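Local structure of carbohydrate deacetylase Agd3 (Neosartorya fumigata, 6NWZ) at residues A[271-283]-A[365-377]. The protein removes N-acetyl groups from the exopolysaccharide galactosaminogalactan and is required for Aspergillus fumigatus biofilm formation. Residues are numbered along the deposited sequence; the frame is centred on the assembly and turned at random.
Sequences FRITVEDMNGISA and TQLDDLLRWWTTP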
ATOM      1  N   PHE A 271      14.832 -10.700 -25.437  1.00 38.52           N
ATOM      2  CA  PHE A 271      14.912  -9.248 -25.417  1.00 38.00           C
ATOM      3  C   PHE A 271      15.842  -8.780 -24.307  1.00 47.55           C
ATOM      4  O   PHE A 271      15.849  -9.342 -23.207  1.00 49.30           O
ATOM      5  CB  PHE A 271      13.535  -8.599 -25.240  1.00 30.07           C
ATOM      6  CG  PHE A 271      13.583  -7.101 -25.225  1.00 39.99           C
ATOM      7  CD1 PHE A 271      13.806  -6.392 -26.397  1.00 30.68           C
ATOM      8  CD2 PHE A 271      13.440  -6.401 -24.041  1.00 27.90           C
ATOM      9  CE1 PHE A 271      13.865  -5.011 -26.388  1.00 34.61           C
ATOM     10  CE2 PHE A 271      13.500  -5.022 -24.023  1.00 36.09           C
ATOM     11  CZ  PHE A 271      13.715  -4.323 -25.197  1.00 43.64           C
ATOM     12  N   ARG A 272      16.632  -7.750 -24.620  1.00 37.57           N
ATOM     13  CA  ARG A 272      17.451  -7.024 -23.657  1.00 36.34           C
ATOM     14  C   ARG A 272      17.242  -5.538 -23.893  1.00 40.76           C
ATOM     15  O   ARG A 272      17.421  -5.057 -25.017  1.00 49.39           O
ATOM     16  CB  ARG A 272      18.938  -7.374 -23.792  1.00 30.47           C
ATOM     17  CG  ARG A 272      19.840  -6.678 -22.778  1.00 30.00           C
ATOM     18  CD  ARG A 272      21.297  -7.040 -23.014  1.00 31.07           C
ATOM     19  NE  ARG A 272      22.148  -6.779 -21.856  1.00 47.20           N
ATOM     20  CZ  ARG A 272      22.998  -5.762 -21.764  1.00 37.57           C
ATOM     21  NH1 ARG A 272      23.110  -4.903 -22.764  1.00 34.69           N
ATOM     22  NH2 ARG A 272      23.737  -5.608 -20.672  1.00 32.10           N
ATOM     23  N   ILE A 273      16.861  -4.817 -22.838  1.00 31.11           N
ATOM     24  CA  ILE A 273      16.541  -3.395 -22.936  1.00 32.11           C
ATOM     25  C   ILE A 273      17.711  -2.657 -23.579  1.00 39.72           C
ATOM     26  O   ILE A 273      18.873  -3.044 -23.409  1.00 33.88           O
ATOM     27  CB  ILE A 273      16.189  -2.819 -21.548  1.00 27.15           C
ATOM     28  CG1 ILE A 273      15.282  -1.594 -21.684  1.00 28.83           C
ATOM     29  CG2 ILE A 273      17.445  -2.492 -20.741  1.00 38.49           C
ATOM     30  CD1 ILE A 273      13.883  -1.930 -22.163  1.00 28.79           C
ATOM     31  N   THR A 274      17.416  -1.613 -24.350  1.00 28.75           N
ATOM     32  CA  THR A 274      18.443  -0.875 -25.071  1.00 33.55           C
ATOM     33  C   THR A 274      18.575   0.544 -24.528  1.00 37.09           C
ATOM     34  O   THR A 274      17.808   0.988 -23.671  1.00 40.89           O
ATOM     35  CB  THR A 274      18.137  -0.836 -26.573  1.00 29.50           C
ATOM     36  OG1 THR A 274      16.945  -0.076 -26.801  1.00 47.47           O
ATOM     37  CG2 THR A 274      17.940  -2.240 -27.106  1.00 29.26           C
ATOM     38  N   VAL A 275      19.578   1.255 -25.046  1.00 42.38           N
ATOM     39  CA  VAL A 275      19.787   2.647 -24.660  1.00 34.17           C
ATOM     40  C   VAL A 275      18.637   3.519 -25.152  1.00 38.72           C
ATOM     41  O   VAL A 275      18.191   4.433 -24.448  1.00 42.32           O
ATOM     42  CB  VAL A 275      21.147   3.144 -25.182  1.00 32.21           C
ATOM     43  CG1 VAL A 275      21.242   4.658 -25.085  1.00 28.14           C
ATOM     44  CG2 VAL A 275      22.287   2.485 -24.407  1.00 30.10           C
ATOM     45  N   GLU A 276      18.134   3.252 -26.360  1.00 43.99           N
ATOM     46  CA  GLU A 276      16.999   4.022 -26.864  1.00 38.70           C
ATOM     47  C   GLU A 276      15.764   3.795 -26.000  1.00 41.50           C
ATOM     48  O   GLU A 276      15.031   4.743 -25.687  1.00 32.01           O
ATOM     49  CB  GLU A 276      16.712   3.657 -28.322  1.00 36.43           C
ATOM     50  CG  GLU A 276      17.852   3.950 -29.299  1.00 61.41           C
ATOM     51  CD  GLU A 276      18.956   2.897 -29.273  1.00 74.80           C
ATOM     52  OE1 GLU A 276      18.748   1.814 -28.685  1.00 74.49           O
ATOM     53  OE2 GLU A 276      20.037   3.157 -29.844  1.00 74.90           O
ATOM     54  N   ASP A 277      15.522   2.542 -25.606  1.00 50.63           N
ATOM     55  CA  ASP A 277      14.436   2.236 -24.678  1.00 45.18           C
ATOM     56  C   ASP A 277      14.552   3.065 -23.407  1.00 39.49           C
ATOM     57  O   ASP A 277      13.582   3.698 -22.971  1.00 35.33           O
ATOM     58  CB  ASP A 277      14.445   0.744 -24.335  1.00 43.94           C
ATOM     59  CG  ASP A 277      13.878  -0.124 -25.442  1.00 41.47           C
ATOM     60  OD1 ASP A 277      12.869   0.272 -26.058  1.00 49.21           O
ATOM     61  OD2 ASP A 277      14.444  -1.210 -25.690  1.00 52.91           O
ATOM     62  N   MET A 278      15.744   3.073 -22.802  1.00 33.33           N
ATOM     63  CA  MET A 278      15.933   3.769 -21.534  1.00 30.01           C
ATOM     64  C   MET A 278      15.796   5.280 -21.684  1.00 38.84           C
ATOM     65  O   MET A 278      15.294   5.944 -20.772  1.00 44.78           O
ATOM     66  CB  MET A 278      17.296   3.406 -20.935  1.00 24.32           C
ATOM     67  CG  MET A 278      17.398   1.970 -20.406  1.00 34.65           C
ATOM     68  SD  MET A 278      16.091   1.485 -19.246  1.00 36.16           S
ATOM     69  CE  MET A 278      16.071   2.881 -18.131  1.00 29.55           C
ATOM     70  N   ASN A 279      16.224   5.841 -22.819  1.00 43.40           N
ATOM     71  CA  ASN A 279      16.015   7.269 -23.048  1.00 36.53           C
ATOM     72  C   ASN A 279      14.530   7.607 -23.082  1.00 38.34           C
ATOM     73  O   ASN A 279      14.122   8.686 -22.636  1.00 36.25           O
ATOM     74  CB  ASN A 279      16.695   7.704 -24.345  1.00 25.62           C
ATOM     75  CG  ASN A 279      18.173   7.978 -24.160  1.00 39.86           C
ATOM     76  OD1 ASN A 279      18.603   8.410 -23.090  1.00 37.72           O
ATOM     77  ND2 ASN A 279      18.961   7.720 -25.200  1.00 38.16           N
ATOM     78  N   GLY A 280      13.707   6.697 -23.607  1.00 23.98           N
ATOM     79  CA  GLY A 280      12.271   6.913 -23.577  1.00 29.95           C
ATOM     80  C   GLY A 280      11.714   6.905 -22.166  1.00 41.02           C
ATOM     81  O   GLY A 280      10.866   7.733 -21.817  1.00 39.49           O
ATOM     82  N   ILE A 281      12.191   5.981 -21.332  1.00 34.39           N
ATOM     83  CA  ILE A 281      11.735   5.930 -19.949  1.00 41.41           C
ATOM     84  C   ILE A 281      12.175   7.179 -19.193  1.00 31.66           C
ATOM     85  O   ILE A 281      11.406   7.747 -18.407  1.00 37.57           O
ATOM     86  CB  ILE A 281      12.242   4.646 -19.269  1.00 36.33           C
ATOM     87  CG1 ILE A 281      11.814   3.413 -20.071  1.00 21.87           C
ATOM     88  CG2 ILE A 281      11.743   4.577 -17.835  1.00 20.98           C
ATOM     89  CD1 ILE A 281      10.319   3.180 -20.094  1.00 21.47           C
ATOM     90  N   SER A 282      13.412   7.631 -19.418  1.00 34.11           N
ATOM     91  CA  SER A 282      13.908   8.817 -18.725  1.00 30.24           C
ATOM     92  C   SER A 282      13.070  10.040 -19.066  1.00 35.64           C
ATOM     93  O   SER A 282      12.667  10.800 -18.178  1.00 37.24           O
ATOM     94  CB  SER A 282      15.373   9.065 -19.081  1.00 23.22           C
ATOM     95  OG  SER A 282      16.187   7.977 -18.689  1.00 58.77           O
ATOM     96  N   ALA A 283      12.798  10.246 -20.357  1.00 37.34           N
ATOM     97  CA  ALA A 283      12.013  11.402 -20.770  1.00 26.94           C
ATOM     98  C   ALA A 283      10.598  11.344 -20.216  1.00 25.93           C
ATOM     99  O   ALA A 283       9.955  12.384 -20.039  1.00 32.00           O
ATOM    100  CB  ALA A 283      11.987  11.492 -22.294  1.00 23.45           C
ATOM    101  N   THR A 365      33.767  -3.378 -18.587  1.00 45.42           N
ATOM    102  CA  THR A 365      32.375  -3.005 -18.358  1.00 47.63           C
ATOM    103  C   THR A 365      31.911  -1.927 -19.330  1.00 47.37           C
ATOM    104  O   THR A 365      30.740  -1.912 -19.723  1.00 49.07           O
ATOM    105  CB  THR A 365      32.183  -2.530 -16.914  1.00 39.61           C
ATOM    106  OG1 THR A 365      32.902  -1.309 -16.706  1.00 39.10           O
ATOM    107  CG2 THR A 365      32.682  -3.581 -15.932  1.00 38.98           C
ATOM    108  N   GLN A 366      32.812  -1.031 -19.741  1.00 38.96           N
ATOM    109  CA  GLN A 366      32.454   0.066 -20.633  1.00 39.35           C
ATOM    110  C   GLN A 366      32.090  -0.393 -22.044  1.00 43.47           C
ATOM    111  O   GLN A 366      31.506   0.398 -22.793  1.00 39.77           O
ATOM    112  CB  GLN A 366      33.599   1.080 -20.703  1.00 47.62           C
ATOM    113  CG  GLN A 366      33.927   1.753 -19.381  1.00 55.16           C
ATOM    114  CD  GLN A 366      32.851   2.718 -18.926  1.00 68.51           C
ATOM    115  OE1 GLN A 366      32.050   3.195 -19.729  1.00 65.28           O
ATOM    116  NE2 GLN A 366      32.827   3.011 -17.631  1.00 86.32           N
ATOM    117  N   LEU A 367      32.415  -1.632 -22.430  1.00 40.27           N
ATOM    118  CA  LEU A 367      32.050  -2.117 -23.759  1.00 41.20           C
ATOM    119  C   LEU A 367      30.547  -2.316 -23.931  1.00 43.29           C
ATOM    120  O   LEU A 367      30.098  -2.540 -25.061  1.00 45.33           O
ATOM    121  CB  LEU A 367      32.775  -3.428 -24.066  1.00 38.78           C
ATOM    122  CG  LEU A 367      34.301  -3.363 -24.131  1.00 43.69           C
ATOM    123  CD1 LEU A 367      34.881  -4.708 -24.543  1.00 40.05           C
ATOM    124  CD2 LEU A 367      34.740  -2.268 -25.085  1.00 39.15           C
ATOM    125  N   ASP A 368      29.770  -2.246 -22.850  1.00 34.11           N
ATOM    126  CA  ASP A 368      28.317  -2.378 -22.895  1.00 33.08           C
ATOM    127  C   ASP A 368      27.698  -0.990 -23.036  1.00 42.92           C
ATOM    128  O   ASP A 368      27.842  -0.149 -22.140  1.00 45.48           O
ATOM    129  CB  ASP A 368      27.819  -3.067 -21.624  1.00 34.60           C
ATOM    130  CG  ASP A 368      26.371  -3.531 -21.713  1.00 45.62           C
ATOM    131  OD1 ASP A 368      25.564  -2.919 -22.447  1.00 50.51           O
ATOM    132  OD2 ASP A 368      26.041  -4.527 -21.035  1.00 42.37           O
ATOM    133  N   ASP A 369      27.003  -0.753 -24.155  1.00 50.54           N
ATOM    134  CA  ASP A 369      26.350   0.538 -24.366  1.00 43.95           C
ATOM    135  C   ASP A 369      25.346   0.837 -23.260  1.00 44.21           C
ATOM    136  O   ASP A 369      25.178   1.995 -22.856  1.00 44.09           O
ATOM    137  CB  ASP A 369      25.658   0.565 -25.730  1.00 31.66           C
ATOM    138  CG  ASP A 369      26.633   0.449 -26.887  1.00 71.87           C
ATOM    139  OD1 ASP A 369      27.791   0.037 -26.663  1.00 77.12           O
ATOM    140  OD2 ASP A 369      26.242   0.779 -28.028  1.00 77.36           O
ATOM    141  N   LEU A 370      24.667  -0.196 -22.759  1.00 41.29           N
ATOM    142  CA  LEU A 370      23.702   0.002 -21.687  1.00 31.00           C
ATOM    143  C   LEU A 370      24.387   0.415 -20.390  1.00 40.11           C
ATOM    144  O   LEU A 370      23.819   1.194 -19.614  1.00 44.38           O
ATOM    145  CB  LEU A 370      22.885  -1.274 -21.489  1.00 34.14           C
ATOM    146  CG  LEU A 370      21.809  -1.243 -20.407  1.00 38.89           C
ATOM    147  CD1 LEU A 370      20.844  -0.101 -20.668  1.00 38.20           C
ATOM    148  CD2 LEU A 370      21.080  -2.577 -20.348  1.00 27.65           C
ATOM    149  N   LEU A 371      25.601  -0.081 -20.141  1.00 35.22           N
ATOM    150  CA  LEU A 371      26.314   0.309 -18.929  1.00 34.91           C
ATOM    151  C   LEU A 371      26.760   1.762 -18.994  1.00 37.29           C
ATOM    152  O   LEU A 371      26.563   2.524 -18.040  1.00 38.58           O
ATOM    153  CB  LEU A 371      27.524  -0.589 -18.697  1.00 35.54           C
ATOM    154  CG  LEU A 371      28.143  -0.181 -17.358  1.00 46.51           C
ATOM    155  CD1 LEU A 371      27.760  -1.171 -16.271  1.00 52.36           C
ATOM    156  CD2 LEU A 371      29.642  -0.003 -17.455  1.00 32.05           C
ATOM    157  N   ARG A 372      27.388   2.159 -20.105  1.00 30.29           N
ATOM    158  CA  ARG A 372      27.812   3.546 -20.250  1.00 40.56           C
ATOM    159  C   ARG A 372      26.642   4.507 -20.097  1.00 43.53           C
ATOM    160  O   ARG A 372      26.824   5.630 -19.613  1.00 43.03           O
ATOM    161  CB  ARG A 372      28.493   3.760 -21.600  1.00 31.37           C
ATOM    162  CG  ARG A 372      29.711   2.892 -21.824  1.00 33.01           C
ATOM    163  CD  ARG A 372      30.553   3.407 -22.983  1.00 39.15           C
ATOM    164  NE  ARG A 372      29.759   3.648 -24.186  1.00 38.15           N
ATOM    165  CZ  ARG A 372      29.426   2.705 -25.060  1.00 46.86           C
ATOM    166  NH1 ARG A 372      29.811   1.447 -24.865  1.00 40.82           N
ATOM    167  NH2 ARG A 372      28.704   3.015 -26.129  1.00 46.16           N
ATOM    168  N   TRP A 373      25.439   4.088 -20.494  1.00 28.78           N
ATOM    169  CA  TRP A 373      24.265   4.918 -20.252  1.00 36.30           C
ATOM    170  C   TRP A 373      23.936   4.980 -18.765  1.00 41.57           C
ATOM    171  O   TRP A 373      23.727   6.066 -18.212  1.00 42.41           O
ATOM    172  CB  TRP A 373      23.069   4.398 -21.046  1.00 39.87           C
ATOM    173  CG  TRP A 373      21.901   5.331 -21.004  1.00 38.94           C
ATOM    174  CD1 TRP A 373      21.630   6.346 -21.877  1.00 38.71           C
ATOM    175  CD2 TRP A 373      20.847   5.347 -20.033  1.00 36.71           C
ATOM    176  NE1 TRP A 373      20.470   6.988 -21.512  1.00 39.58           N
ATOM    177  CE2 TRP A 373      19.970   6.393 -20.383  1.00 40.74           C
ATOM    178  CE3 TRP A 373      20.559   4.576 -18.904  1.00 45.40           C
ATOM    179  CZ2 TRP A 373      18.829   6.688 -19.645  1.00 43.08           C
ATOM    180  CZ3 TRP A 373      19.424   4.870 -18.172  1.00 45.65           C
ATOM    181  CH2 TRP A 373      18.574   5.916 -18.546  1.00 47.84           C
ATOM    182  N   TRP A 374      23.891   3.822 -18.097  1.00 34.68           N
ATOM    183  CA  TRP A 374      23.539   3.803 -16.679  1.00 44.25           C
ATOM    184  C   TRP A 374      24.574   4.530 -15.832  1.00 48.48           C
ATOM    185  O   TRP A 374      24.225   5.170 -14.833  1.00 48.16           O
ATOM    186  CB  TRP A 374      23.372   2.365 -16.185  1.00 31.60           C
ATOM    187  CG  TRP A 374      21.999   1.829 -16.379  1.00 29.55           C
ATOM    188  CD1 TRP A 374      21.638   0.744 -17.122  1.00 33.53           C
ATOM    189  CD2 TRP A 374      20.787   2.362 -15.832  1.00 31.84           C
ATOM    190  NE1 TRP A 374      20.276   0.563 -17.065  1.00 34.95           N
ATOM    191  CE2 TRP A 374      19.732   1.545 -16.281  1.00 30.30           C
ATOM    192  CE3 TRP A 374      20.494   3.451 -15.006  1.00 29.41           C
ATOM    193  CZ2 TRP A 374      18.409   1.781 -15.930  1.00 23.90           C
ATOM    194  CZ3 TRP A 374      19.180   3.685 -14.661  1.00 23.89           C
ATOM    195  CH2 TRP A 374      18.152   2.854 -15.124  1.00 26.61           C
ATOM    196  N   THR A 375      25.851   4.440 -16.205  1.00 40.11           N
ATOM    197  CA  THR A 375      26.904   5.080 -15.427  1.00 35.08           C
ATOM    198  C   THR A 375      26.980   6.586 -15.649  1.00 39.17           C
ATOM    199  O   THR A 375      27.654   7.270 -14.872  1.00 52.60           O
ATOM    200  CB  THR A 375      28.259   4.440 -15.743  1.00 39.67           C
ATOM    201  OG1 THR A 375      28.514   4.512 -17.152  1.00 53.85           O
ATOM    202  CG2 THR A 375      28.266   2.989 -15.309  1.00 38.93           C
ATOM    203  N   THR A 376      26.317   7.114 -16.673  1.00 41.63           N
ATOM    204  CA  THR A 376      26.250   8.557 -16.869  1.00 42.82           C
ATOM    205  C   THR A 376      25.493   9.188 -15.707  1.00 45.96           C
ATOM    206  O   THR A 376      24.345   8.794 -15.440  1.00 42.94           O
ATOM    207  CB  THR A 376      25.564   8.895 -18.191  1.00 41.24           C
ATOM    208  OG1 THR A 376      26.250   8.245 -19.265  1.00 53.51           O
ATOM    209  CG2 THR A 376      25.576  10.397 -18.427  1.00 28.90           C
ATOM    210  N   PRO A 377      26.083  10.150 -14.993  1.00 38.66           N
ATOM    211  CA  PRO A 377      25.453  10.619 -13.749  1.00 43.37           C
ATOM    212  C   PRO A 377      24.037  11.132 -13.938  1.00 49.11           C
ATOM    213  O   PRO A 377      23.166  10.845 -13.105  1.00 37.93           O
ATOM    214  CB  PRO A 377      26.406  11.721 -13.276  1.00 29.44           C
ATOM    215  CG  PRO A 377      27.721  11.335 -13.855  1.00 30.37           C
ATOM    216  CD  PRO A 377      27.413  10.743 -15.198  1.00 35.39           C
TER
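Trp373 lays one face of its indole over Met278, whose CB stands 3.7 Å from the centroid of the six-membered ring and 10° off its normal, a CH-pi contact. At the ring's edge lie Ser282 OG and Asn279 OD1; Trp373 NE1 donates to Asn279 OD1 (2.8 Å) from above the amide's carbonyl plane, so a large apolar ring still satisfies its one polar atom. Met278, bent at chi2 (-52°) and chi3, is flexible enough to turn from this face and bring CE to 3.4 Å from Trp374 CZ2, its sulfur making oblique Met-aromatic contacts with both indoles. With Val275 CG1 against its CD1, Trp373 is a knob in the hole formed by Val275, Met278, Asn279 and Ser282, joining helix 275-283 to helix 369-375 of the deacetylase domain, their N-to-C directions 27° apart. Ahead of both helices, the guanidinium of Arg272 has Leu370 CD2 over one face and the Asp368 carboxylate at its edge. Extended Arg272 grips Asp368 end-on in a salt bridge, NH1 to OD1 (3.2 Å) and NH2 to OD2 (2.6 Å), two nitrogens suiting two oxygens. Asp368 suits this N-cap because OD1 also accepts from Leu370 N. Forked Leu370 touches Ile273 CG2 with CD2 and Met278 CG with CD1, while Ile273 also packs on Met257.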